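Local coordinates for protein-L-isoaspartate O-methyltransferase beta-aspartate methyltransferase (Plasmodium falciparum, PDB 2PBF) that probably repairs damaged proteins by methylating L-isoaspartyl residues, with S-adenosyl-L-methionine as the likely methyl donor, at residues 156-164 / 179-187. Sequence-based numbering, arbitrary orientation.
Sequences EKKELGLFD and LVDLLAENG
F163, opening strand 163-168 of the Rossmann-like methyltransferase fold, forms a parallel beta bridge with L183 of the short strand 183-184. These two strands follow helices 154-160 and 177-182. A type II turn from A184 to G187 then leads into strand 187-195. F163 N donates to L182 O (2.8 Å), and A184 N returns a bond to F163 O (3.0 Å). The second bond is nearly straight, at 170°, but its donor sits above the carbonyl plane. L182 O also lies at the edge of the F163 ring, near its plane. The ring itself turns to Y111, I113 and I85 and makes a cation-pi contact with R83.

L182 packs against the end of helix 154-160. Its CG lies beside its own backbone N. CD2 packs against G161 O, while CD1 meets L160 CD1 at 4.1 Å. L162 CB touches A184 CB, and L162 CD2 lies 3.4 Å from D181 O.

D164 OD1 reaches E185 O through a water, while OD2 accepts from R83 N. K157 reaches across to D181. Its chain leaves with CG anti to N (chi1 -179°) and bends at chi3. NZ then meets the anti side of D181 OD2 in a 2.6 Å salt bridge, 22° out of the carboxylate plane.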
loop_
_atom_site.group_PDB
_atom_site.type_symbol
_atom_site.label_atom_id
_atom_site.label_comp_id
_atom_site.label_asym_id
_atom_site.label_seq_id
_atom_site.Cartn_x
_atom_site.Cartn_y
_atom_site.Cartn_z
ATOM N N GLU A 156 20.234 -4.132 6.346
ATOM C CA GLU A 156 18.929 -3.465 6.373
ATOM C C GLU A 156 17.786 -4.450 6.478
ATOM O O GLU A 156 16.819 -4.173 7.161
ATOM C CB GLU A 156 18.734 -2.520 5.193
ATOM C CG GLU A 156 19.356 -2.964 3.905
ATOM C CD GLU A 156 20.040 -1.823 3.190
ATOM O OE1 GLU A 156 20.484 -0.888 3.889
ATOM O OE2 GLU A 156 20.134 -1.864 1.939
ATOM N N LYS A 157 17.921 -5.612 5.837
ATOM C CA LYS A 157 16.924 -6.679 5.960
ATOM C C LYS A 157 16.666 -7.070 7.415
ATOM O O LYS A 157 15.497 -7.175 7.838
ATOM C CB LYS A 157 17.323 -7.901 5.130
ATOM C CG LYS A 157 16.339 -9.065 5.166
ATOM C CD LYS A 157 16.830 -10.183 4.242
ATOM C CE LYS A 157 16.483 -11.573 4.772
ATOM N NZ LYS A 157 16.457 -12.611 3.676
ATOM N N LYS A 158 17.747 -7.306 8.166
ATOM C CA LYS A 158 17.668 -7.622 9.602
ATOM C C LYS A 158 17.039 -6.447 10.353
ATOM O O LYS A 158 16.162 -6.621 11.198
ATOM C CB LYS A 158 19.061 -7.932 10.166
ATOM C CG LYS A 158 19.083 -8.262 11.674
ATOM C CD LYS A 158 20.505 -8.412 12.224
ATOM C CE LYS A 158 20.501 -8.500 13.756
ATOM N NZ LYS A 158 21.857 -8.220 14.360
ATOM N N GLU A 159 17.494 -5.249 10.003
ATOM C CA GLU A 159 17.072 -4.007 10.635
ATOM C C GLU A 159 15.591 -3.684 10.461
ATOM O O GLU A 159 14.969 -3.118 11.362
ATOM C CB GLU A 159 17.923 -2.875 10.072
ATOM C CG GLU A 159 17.671 -1.525 10.673
ATOM C CD GLU A 159 18.083 -0.396 9.732
ATOM O OE1 GLU A 159 19.141 -0.519 9.049
ATOM O OE2 GLU A 159 17.331 0.610 9.684
ATOM N N LEU A 160 15.021 -4.028 9.302
ATOM C CA LEU A 160 13.599 -3.784 9.037
ATOM C C LEU A 160 12.706 -4.627 9.934
ATOM O O LEU A 160 11.590 -4.236 10.248
ATOM C CB LEU A 160 13.260 -4.089 7.574
ATOM C CG LEU A 160 13.449 -3.020 6.503
ATOM C CD1 LEU A 160 13.404 -3.658 5.127
ATOM C CD2 LEU A 160 12.395 -1.912 6.604
ATOM N N GLY A 161 13.189 -5.796 10.341
ATOM C CA GLY A 161 12.351 -6.728 11.080
ATOM C C GLY A 161 11.278 -7.405 10.251
ATOM O O GLY A 161 11.425 -7.584 9.039
ATOM N N LEU A 162 10.193 -7.770 10.926
ATOM C CA LEU A 162 9.120 -8.560 10.366
ATOM C C LEU A 162 7.830 -7.741 10.317
ATOM O O LEU A 162 7.623 -6.837 11.147
ATOM C CB LEU A 162 8.914 -9.824 11.199
ATOM C CG LEU A 162 10.107 -10.782 11.269
ATOM C CD1 LEU A 162 9.894 -11.832 12.353
ATOM C CD2 LEU A 162 10.294 -11.441 9.934
ATOM N N PHE A 163 6.976 -8.059 9.340
ATOM C CA PHE A 163 5.792 -7.253 9.071
ATOM C C PHE A 163 4.511 -8.065 9.044
ATOM O O PHE A 163 4.418 -9.099 8.402
ATOM C CB PHE A 163 5.964 -6.452 7.770
ATOM C CG PHE A 163 6.980 -5.356 7.882
ATOM C CD1 PHE A 163 6.606 -4.074 8.306
ATOM C CD2 PHE A 163 8.317 -5.603 7.607
ATOM C CE1 PHE A 163 7.554 -3.070 8.429
ATOM C CE2 PHE A 163 9.278 -4.607 7.725
ATOM C CZ PHE A 163 8.901 -3.332 8.137
ATOM N N ASP A 164 3.517 -7.575 9.754
ATOM C CA ASP A 164 2.227 -8.226 9.802
ATOM C C ASP A 164 1.457 -8.020 8.494
ATOM O O ASP A 164 0.606 -8.840 8.132
ATOM C CB ASP A 164 1.452 -7.703 10.993
ATOM C CG ASP A 164 2.266 -7.783 12.281
ATOM O OD1 ASP A 164 2.443 -8.918 12.797
ATOM O OD2 ASP A 164 2.746 -6.726 12.763
ATOM N N LEU A 179 10.517 -10.367 0.327
ATOM C CA LEU A 179 9.186 -10.084 0.842
ATOM C C LEU A 179 8.706 -11.269 1.665
ATOM O O LEU A 179 8.095 -11.086 2.711
ATOM C CB LEU A 179 8.210 -9.649 -0.267
ATOM C CG LEU A 179 8.611 -8.355 -1.014
ATOM C CD1 LEU A 179 7.731 -8.044 -2.192
ATOM C CD2 LEU A 179 8.663 -7.156 -0.103
ATOM N N VAL A 180 9.034 -12.486 1.225
ATOM C CA VAL A 180 8.756 -13.692 2.025
ATOM C C VAL A 180 9.510 -13.681 3.358
ATOM O O VAL A 180 8.990 -14.130 4.383
ATOM C CB VAL A 180 9.036 -15.011 1.224
ATOM C CG1 VAL A 180 9.098 -16.242 2.141
ATOM C CG2 VAL A 180 7.991 -15.202 0.165
ATOM N N ASP A 181 10.736 -13.180 3.349
ATOM C CA ASP A 181 11.526 -13.130 4.589
ATOM C C ASP A 181 11.129 -12.000 5.520
ATOM O O ASP A 181 11.368 -12.067 6.718
ATOM C CB ASP A 181 13.023 -13.052 4.266
ATOM C CG ASP A 181 13.541 -14.331 3.624
ATOM O OD1 ASP A 181 12.841 -15.370 3.702
ATOM O OD2 ASP A 181 14.629 -14.285 3.035
ATOM N N LEU A 182 10.529 -10.958 4.961
ATOM C CA LEU A 182 10.123 -9.792 5.736
ATOM C C LEU A 182 8.810 -10.070 6.434
ATOM O O LEU A 182 8.405 -9.331 7.305
ATOM C CB LEU A 182 10.039 -8.552 4.843
ATOM C CG LEU A 182 11.351 -7.877 4.418
ATOM C CD1 LEU A 182 11.049 -6.621 3.630
ATOM C CD2 LEU A 182 12.264 -7.537 5.593
ATOM N N LEU A 183 8.175 -11.175 6.066
ATOM C CA LEU A 183 6.843 -11.502 6.507
ATOM C C LEU A 183 6.827 -12.169 7.886
ATOM O O LEU A 183 7.535 -13.152 8.119
ATOM C CB LEU A 183 6.191 -12.393 5.443
ATOM C CG LEU A 183 4.690 -12.679 5.460
ATOM C CD1 LEU A 183 3.894 -11.374 5.372
ATOM C CD2 LEU A 183 4.341 -13.619 4.314
ATOM N N ALA A 184 5.999 -11.640 8.789
ATOM C CA ALA A 184 5.817 -12.212 10.125
ATOM C C ALA A 184 4.877 -13.418 10.139
ATOM O O ALA A 184 4.050 -13.613 9.231
ATOM C CB ALA A 184 5.312 -11.140 11.119
ATOM N N GLU A 185 4.996 -14.225 11.186
ATOM C CA GLU A 185 4.056 -15.304 11.405
ATOM C C GLU A 185 2.647 -14.723 11.412
ATOM O O GLU A 185 2.394 -13.721 12.078
ATOM C CB GLU A 185 4.360 -16.009 12.728
ATOM C CG GLU A 185 3.320 -17.047 13.150
ATOM C CD GLU A 185 3.353 -18.313 12.303
ATOM O OE1 GLU A 185 4.353 -18.517 11.551
ATOM O OE2 GLU A 185 2.374 -19.101 12.410
ATOM N N ASN A 186 1.748 -15.347 10.649
ATOM C CA ASN A 186 0.357 -14.904 10.516
ATOM C C ASN A 186 0.157 -13.642 9.684
ATOM O O ASN A 186 -0.986 -13.193 9.510
ATOM C CB ASN A 186 -0.318 -14.697 11.881
ATOM C CG ASN A 186 -0.386 -15.962 12.711
ATOM O OD1 ASN A 186 -0.252 -15.907 13.944
ATOM N ND2 ASN A 186 -0.589 -17.104 12.057
ATOM N N GLY A 187 1.255 -13.063 9.198
ATOM C CA GLY A 187 1.192 -11.866 8.368
ATOM C C GLY A 187 0.624 -12.205 7.000
ATOM O O GLY A 187 0.706 -13.387 6.558
HETATM O O HOH W 1 0.861 -11.180 11.928
#